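Inositol-1-monophosphatase (Nostoc sp., PDB 5ZHH) probably hydrolyses inositol monophosphates to free inositol and phosphate. Local coordinates at residues 6-9 with 10-14; 173-176 with 177-181; 210-213 with 214-217. All coordinates share one frame; numbering follows the deposited sequence.

Contact 1: residues 6-9 with 10-14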
loop_
_atom_site.group_PDB
_atom_site.type_symbol
_atom_site.label_atom_id
_atom_site.label_comp_id
_atom_site.label_asym_id
_atom_site.label_seq_id
_atom_site.Cartn_x
_atom_site.Cartn_y
_atom_site.Cartn_z
ATOM N N THR A 6 -13.346 -11.975 -21.854
ATOM C CA THR A 6 -13.242 -10.691 -22.542
ATOM C C THR A 6 -14.097 -9.632 -21.854
ATOM O O THR A 6 -13.646 -8.498 -21.648
ATOM C CB THR A 6 -13.656 -10.859 -24.006
ATOM O OG1 THR A 6 -12.699 -11.687 -24.671
ATOM C CG2 THR A 6 -13.729 -9.509 -24.718
ATOM N N PHE A 7 -15.328 -9.994 -21.469
ATOM C CA PHE A 7 -16.172 -9.067 -20.724
ATOM C C PHE A 7 -15.535 -8.697 -19.396
ATOM O O PHE A 7 -15.531 -7.525 -19.004
ATOM C CB PHE A 7 -17.548 -9.689 -20.475
ATOM C CG PHE A 7 -18.313 -9.989 -21.723
ATOM C CD1 PHE A 7 -18.171 -9.193 -22.840
ATOM C CD2 PHE A 7 -19.172 -11.072 -21.779
ATOM C CE1 PHE A 7 -18.880 -9.469 -24.000
ATOM C CE2 PHE A 7 -19.886 -11.352 -22.933
ATOM C CZ PHE A 7 -19.737 -10.551 -24.045
ATOM N N LEU A 8 -14.978 -9.691 -18.702
ATOM C CA LEU A 8 -14.377 -9.460 -17.393
ATOM C C LEU A 8 -13.140 -8.573 -17.489
ATOM O O LEU A 8 -12.900 -7.733 -16.610
ATOM C CB LEU A 8 -14.040 -10.807 -16.749
ATOM C CG LEU A 8 -13.341 -10.760 -15.395
ATOM C CD1 LEU A 8 -14.241 -10.070 -14.379
ATOM C CD2 LEU A 8 -12.958 -12.158 -14.931
ATOM N N ASP A 9 -12.331 -8.759 -18.537
ATOM C CA ASP A 9 -11.158 -7.913 -18.736
ATOM C C ASP A 9 -11.554 -6.447 -18.841
ATOM O O ASP A 9 -10.902 -5.573 -18.262
ATOM C CB ASP A 9 -10.394 -8.333 -19.996
ATOM C CG ASP A 9 -9.681 -9.661 -19.848
ATOM O OD1 ASP A 9 -9.511 -10.140 -18.706
ATOM O OD2 ASP A 9 -9.280 -10.223 -20.890
ATOM N N ILE A 10 -12.600 -6.154 -19.620
ATOM C CA ILE A 10 -12.983 -4.766 -19.854
ATOM C C ILE A 10 -13.647 -4.173 -18.617
ATOM O O ILE A 10 -13.412 -3.009 -18.264
ATOM C CB ILE A 10 -13.899 -4.665 -21.086
ATOM C CG1 ILE A 10 -13.138 -5.085 -22.340
ATOM C CG2 ILE A 10 -14.424 -3.246 -21.241
ATOM C CD1 ILE A 10 -11.813 -4.409 -22.481
ATOM N N ALA A 11 -14.492 -4.952 -17.943
ATOM C CA ALA A 11 -15.101 -4.460 -16.710
ATOM C C ALA A 11 -14.044 -4.155 -15.657
ATOM O O ALA A 11 -14.189 -3.200 -14.883
ATOM C CB ALA A 11 -16.105 -5.479 -16.175
ATOM N N THR A 12 -12.970 -4.944 -15.620
ATOM C CA THR A 12 -11.902 -4.690 -14.658
ATOM C C THR A 12 -11.227 -3.352 -14.938
ATOM O O THR A 12 -11.029 -2.540 -14.026
ATOM C CB THR A 12 -10.883 -5.829 -14.693
ATOM O OG1 THR A 12 -11.543 -7.069 -14.397
ATOM C CG2 THR A 12 -9.796 -5.590 -13.666
ATOM N N GLU A 13 -10.878 -3.095 -16.202
ATOM C CA GLU A 13 -10.229 -1.828 -16.528
ATOM C C GLU A 13 -11.178 -0.655 -16.305
ATOM O O GLU A 13 -10.760 0.406 -15.832
ATOM C CB GLU A 13 -9.707 -1.856 -17.969
ATOM C CG GLU A 13 -9.166 -0.522 -18.504
ATOM C CD GLU A 13 -7.889 -0.038 -17.811
ATOM O OE1 GLU A 13 -7.270 -0.813 -17.050
ATOM O OE2 GLU A 13 -7.494 1.127 -18.046
ATOM N N ALA A 14 -12.468 -0.839 -16.594
ATOM C CA ALA A 14 -13.431 0.222 -16.316
ATOM C C ALA A 14 -13.510 0.508 -14.821
ATOM O O ALA A 14 -13.561 1.670 -14.403
ATOM C CB ALA A 14 -14.803 -0.151 -16.875
#
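T12 turns its hydroxyl back on the helix: OG1 donates to L8 O at 2.7 Å, while T12 N reaches that same oxygen at 3.0 Å from the opposite face of the carbonyl plane. Threonine suits this turn because its beta-hydroxyl is short enough to fold back to the carbonyl four residues earlier, while CG2 stays apolar; chi1 of -58° brings OG1 there, beside its own backbone N. OG1 also bonds to R129 NE. L8 CD1 passes T12 OG1 at 4.0 Å, and L8, A11 and T12 all press on V118. Small A11 lets the helix lie close there, its CB 3.5 Å from F7 O, and the F7 ring packs among F62, H65 and Y82.

Only T6 marks a looser, partly exposed side. It meets I10 through its backbone O, and its OG1 bonds to T2 O. D9 and E13, by contrast, are buried against the second subunit, where R60 and R140 of that subunit balance their charges. Helix 3-25 thus packs with helix 44-61 against strands 103-110 and 113-121, in one layer of the alpha/beta sandwich of the inositol monophosphatase family, with its other side in the subunit interface.

Contact 2: residues 173-176 with 177-181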
loop_
_atom_site.group_PDB
_atom_site.type_symbol
_atom_site.label_atom_id
_atom_site.label_comp_id
_atom_site.label_asym_id
_atom_site.label_seq_id
_atom_site.Cartn_x
_atom_site.Cartn_y
_atom_site.Cartn_z
ATOM N N ALA A 173 -36.888 -4.954 12.548
ATOM C CA ALA A 173 -37.232 -6.194 13.237
ATOM C C ALA A 173 -36.273 -7.314 12.861
ATOM O O ALA A 173 -35.829 -8.076 13.728
ATOM C CB ALA A 173 -38.676 -6.593 12.922
ATOM N N GLU A 174 -35.944 -7.427 11.567
ATOM C CA GLU A 174 -34.959 -8.411 11.126
ATOM C C GLU A 174 -33.600 -8.169 11.776
ATOM O O GLU A 174 -32.944 -9.116 12.236
ATOM C CB GLU A 174 -34.825 -8.380 9.599
ATOM C CG GLU A 174 -35.975 -9.017 8.817
ATOM C CD GLU A 174 -37.222 -8.133 8.680
ATOM O OE1 GLU A 174 -37.238 -7.002 9.214
ATOM O OE2 GLU A 174 -38.192 -8.587 8.029
ATOM N N PHE A 175 -33.156 -6.908 11.815
ATOM C CA PHE A 175 -31.856 -6.593 12.404
ATOM C C PHE A 175 -31.806 -7.005 13.871
ATOM O O PHE A 175 -30.829 -7.613 14.325
ATOM C CB PHE A 175 -31.561 -5.100 12.258
ATOM C CG PHE A 175 -30.285 -4.670 12.920
ATOM C CD1 PHE A 175 -29.073 -4.769 12.247
ATOM C CD2 PHE A 175 -30.294 -4.159 14.214
ATOM C CE1 PHE A 175 -27.893 -4.372 12.848
ATOM C CE2 PHE A 175 -29.113 -3.760 14.823
ATOM C CZ PHE A 175 -27.911 -3.875 14.137
ATOM N N CYS A 176 -32.861 -6.693 14.631
ATOM C CA CYS A 176 -32.878 -7.073 16.038
ATOM C C CYS A 176 -32.920 -8.587 16.197
ATOM O O CYS A 176 -32.184 -9.148 17.018
ATOM C CB CYS A 176 -34.072 -6.426 16.743
ATOM S SG CYS A 176 -34.047 -4.625 16.723
ATOM N N HIS A 177 -33.759 -9.262 15.407
ATOM C CA HIS A 177 -33.879 -10.716 15.486
ATOM C C HIS A 177 -32.542 -11.398 15.193
ATOM O O HIS A 177 -32.092 -12.268 15.951
ATOM C CB HIS A 177 -34.969 -11.177 14.508
ATOM C CG HIS A 177 -35.316 -12.633 14.598
ATOM N ND1 HIS A 177 -35.496 -13.291 15.796
ATOM C CD2 HIS A 177 -35.564 -13.546 13.628
ATOM C CE1 HIS A 177 -35.815 -14.552 15.561
ATOM N NE2 HIS A 177 -35.864 -14.732 14.253
ATOM N N LEU A 178 -31.876 -11.004 14.108
ATOM C CA LEU A 178 -30.620 -11.673 13.781
ATOM C C LEU A 178 -29.484 -11.257 14.710
ATOM O O LEU A 178 -28.568 -12.054 14.954
ATOM C CB LEU A 178 -30.239 -11.425 12.323
ATOM C CG LEU A 178 -30.793 -12.455 11.331
ATOM C CD1 LEU A 178 -30.515 -13.881 11.822
ATOM C CD2 LEU A 178 -32.278 -12.259 11.077
ATOM N N THR A 179 -29.526 -10.067 15.264
ATOM C CA THR A 179 -28.511 -9.643 16.209
ATOM C C THR A 179 -28.570 -10.497 17.471
ATOM O O THR A 179 -27.593 -10.699 18.115
ATOM C CB THR A 179 -28.564 -8.138 16.508
ATOM O OG1 THR A 179 -28.361 -7.402 15.321
ATOM C CG2 THR A 179 -27.548 -7.725 17.472
ATOM N N HIS A 180 -29.747 -10.990 17.789
ATOM C CA HIS A 180 -29.923 -11.867 18.925
ATOM C C HIS A 180 -29.479 -13.287 18.643
ATOM O O HIS A 180 -28.975 -13.918 19.482
ATOM C CB HIS A 180 -31.365 -11.917 19.313
ATOM C CG HIS A 180 -31.654 -11.244 20.603
ATOM N ND1 HIS A 180 -32.542 -11.741 21.519
ATOM C CD2 HIS A 180 -31.198 -10.087 21.110
ATOM C CE1 HIS A 180 -32.604 -10.931 22.549
ATOM N NE2 HIS A 180 -31.780 -9.928 22.331
ATOM N N LEU A 181 -29.686 -13.760 17.432
ATOM C CA LEU A 181 -29.352 -15.105 17.045
ATOM C C LEU A 181 -27.938 -15.363 16.514
ATOM O O LEU A 181 -27.598 -16.469 16.277
ATOM C CB LEU A 181 -30.290 -15.571 15.984
ATOM C CG LEU A 181 -31.735 -15.610 16.355
ATOM C CD1 LEU A 181 -32.487 -15.962 15.130
ATOM C CD2 LEU A 181 -31.861 -16.696 17.378
#
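F175 lays one face of its ring beneath the hydroxyl of T179, one helical turn on. T179 OG1 stands 3.6 Å above the F175 ring plane, over its centre, and is 3.7 Å from F175 CZ. The ring gets there with CG anti to the backbone N (chi1 176°) and its plane turned by chi2 of 86°. The hydroxyl is meanwhile fixed by its bond to F175 O, 2.7 Å from T179 OG1, and T179 N reaches the same oxygen at 2.9 Å from the other face of the carbonyl plane. Threonine therefore serves twice, as a second donor to the backbone and as the group lying over the ring face.

On another flank L178 CD2 lies 3.4 Å from E174 O, the acceptor of its own backbone N. H177 brings CB to 3.3 Å from A173 O, and its imidazole carries L181 CD1 over one face, 3.6 Å above the plane and offset toward the rim.

Helix 172-181 is the connection of a beta-alpha-beta unit, running between the parallel strands 156-158 and 185-186. F175, L178 and T179 all rest on V185, and L178, a buried apolar residue, also packs on W207 and on helix 253-261.

Farther out, the F175 ring stacks on F175 of the third subunit and meets F160 of that subunit, while C176 and T179 pack on its Y172. Two carbonyls near the end of the helix are met by arginines of the same neighbour: T179 O by R164 NE and H180 O by R165 NE, both of the third subunit.

Contact 3: residues 210-213 with 214-217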
loop_
_atom_site.group_PDB
_atom_site.type_symbol
_atom_site.label_atom_id
_atom_site.label_comp_id
_atom_site.label_asym_id
_atom_site.label_seq_id
_atom_site.Cartn_x
_atom_site.Cartn_y
_atom_site.Cartn_z
ATOM N N GLY A 210 -35.025 -3.178 -0.485
ATOM C CA GLY A 210 -34.898 -1.864 -1.080
ATOM C C GLY A 210 -33.630 -1.660 -1.876
ATOM O O GLY A 210 -33.181 -0.518 -2.027
ATOM N N ILE A 211 -33.034 -2.730 -2.398
ATOM C CA ILE A 211 -31.819 -2.575 -3.188
ATOM C C ILE A 211 -32.178 -2.464 -4.663
ATOM O O ILE A 211 -33.278 -2.824 -5.102
ATOM C CB ILE A 211 -30.801 -3.715 -2.948
ATOM C CG1 ILE A 211 -31.433 -5.099 -3.104
ATOM C CG2 ILE A 211 -30.204 -3.587 -1.559
ATOM C CD1 ILE A 211 -31.474 -5.636 -4.530
ATOM N N SER A 212 -31.216 -1.973 -5.439
ATOM C CA SER A 212 -31.341 -1.748 -6.867
ATOM C C SER A 212 -30.445 -2.709 -7.635
ATOM O O SER A 212 -29.471 -3.236 -7.087
ATOM C CB SER A 212 -30.962 -0.301 -7.208
ATOM O OG SER A 212 -31.838 0.611 -6.567
ATOM N N PRO A 213 -30.744 -2.962 -8.914
ATOM C CA PRO A 213 -29.932 -3.933 -9.666
ATOM C C PRO A 213 -28.455 -3.595 -9.698
ATOM O O PRO A 213 -27.616 -4.484 -9.498
ATOM C CB PRO A 213 -30.551 -3.885 -11.070
ATOM C CG PRO A 213 -31.954 -3.443 -10.846
ATOM C CD PRO A 213 -31.891 -2.474 -9.700
ATOM N N TRP A 214 -28.108 -2.324 -9.904
ATOM C CA TRP A 214 -26.696 -1.974 -9.986
ATOM C C TRP A 214 -25.975 -2.183 -8.660
ATOM O O TRP A 214 -24.748 -2.294 -8.652
ATOM C CB TRP A 214 -26.538 -0.525 -10.445
ATOM C CG TRP A 214 -27.475 0.410 -9.763
ATOM C CD1 TRP A 214 -27.292 1.023 -8.556
ATOM C CD2 TRP A 214 -28.741 0.857 -10.254
ATOM N NE1 TRP A 214 -28.379 1.815 -8.260
ATOM C CE2 TRP A 214 -29.278 1.733 -9.290
ATOM C CE3 TRP A 214 -29.475 0.596 -11.416
ATOM C CZ2 TRP A 214 -30.520 2.347 -9.449
ATOM C CZ3 TRP A 214 -30.702 1.207 -11.575
ATOM C CH2 TRP A 214 -31.214 2.074 -10.597
ATOM N N ASP A 215 -26.712 -2.278 -7.550
ATOM C CA ASP A 215 -26.087 -2.567 -6.262
ATOM C C ASP A 215 -25.633 -4.017 -6.148
ATOM O O ASP A 215 -24.713 -4.308 -5.375
ATOM C CB ASP A 215 -27.047 -2.281 -5.096
ATOM C CG ASP A 215 -27.415 -0.806 -4.949
ATOM O OD1 ASP A 215 -26.591 0.073 -5.287
ATOM O OD2 ASP A 215 -28.533 -0.542 -4.440
ATOM N N VAL A 216 -26.282 -4.949 -6.849
ATOM C CA VAL A 216 -26.137 -6.359 -6.508
ATOM C C VAL A 216 -25.664 -7.240 -7.661
ATOM O O VAL A 216 -25.152 -8.340 -7.395
ATOM C CB VAL A 216 -27.448 -6.927 -5.919
ATOM C CG1 VAL A 216 -27.865 -6.141 -4.677
ATOM C CG2 VAL A 216 -28.558 -6.923 -6.957
ATOM N N VAL A 217 -25.814 -6.830 -8.923
ATOM C CA VAL A 217 -25.570 -7.753 -10.033
ATOM C C VAL A 217 -24.131 -8.267 -10.004
ATOM O O VAL A 217 -23.885 -9.476 -10.079
ATOM C CB VAL A 217 -25.909 -7.085 -11.380
ATOM C CG1 VAL A 217 -25.306 -7.879 -12.542
ATOM C CG2 VAL A 217 -27.415 -6.978 -11.542
HETATM O O HOH W 1 -31.396 1.173 -3.897
#
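P213 O accepts two backbone bonds at the start of helix 213-225. V217 N, 3.0 Å from P213 O, comes almost straight down the carbonyl direction, whereas V216 N, also 3.0 Å from P213 O, sits well above the carbonyl plane. Proline suits this first turn, where its missing N-H costs no helical bond. S212 and D215 are tied in both directions: D215 N donates to S212 O, and S212 N donates to D215 OD2 at 3.2 Å from above the carboxylate plane. A water bonds to S212 OG at 2.8 Å and to G210 O, with a weak bond to D215 OD2, filling in the polar side of the turn.

W214 folds back over this turn. Its CG sits between the backbone N and the carbonyl carbon (chi1 44°), and one indole face then receives S212 CB in a CH-pi contact, 3.7 Å from the centroid of the five-membered ring; P213 CD lies over the same face, higher above the ring plane. With an alanine in place of W214, S212 CB and P213 CD would probably lose their aromatic cover, and a gap would probably open beside L68. On the buried side I211 CD1 meets V216 CG1 at 3.6 Å, the side chains crossing at about a right angle, with I245 beneath both.

D215 OD1 lies close to D87 and D90. W214 and D215 open the W-D-x-x-A-G signature of the inositol monophosphatase family, and D87 and D90 belong to its D-P-x-D-G-T motif, an arrangement consistent with the active site of relatives and probably metal-binding here too.

How the contacts relate
The three contacts follow one another along the chain without touching. Contact 3 is the most central, its centre about 7 Å from that of the chain, and its D215 approaches D87 and D90 in what is probably the active site. Contacts 1 and 2 lie on opposite sides of the chain's centre, their own centres about 38 Å apart, and each faces a different subunit: contact 1 the second, contact 2 the third. From contact 3, the centre of contact 1 is about 20 Å away and that of contact 2 about 23 Å, with nearest atoms about 10 and 11 Å apart. Each outer helix thus contributes to a different subunit interface, whereas no other chain touches contact 3.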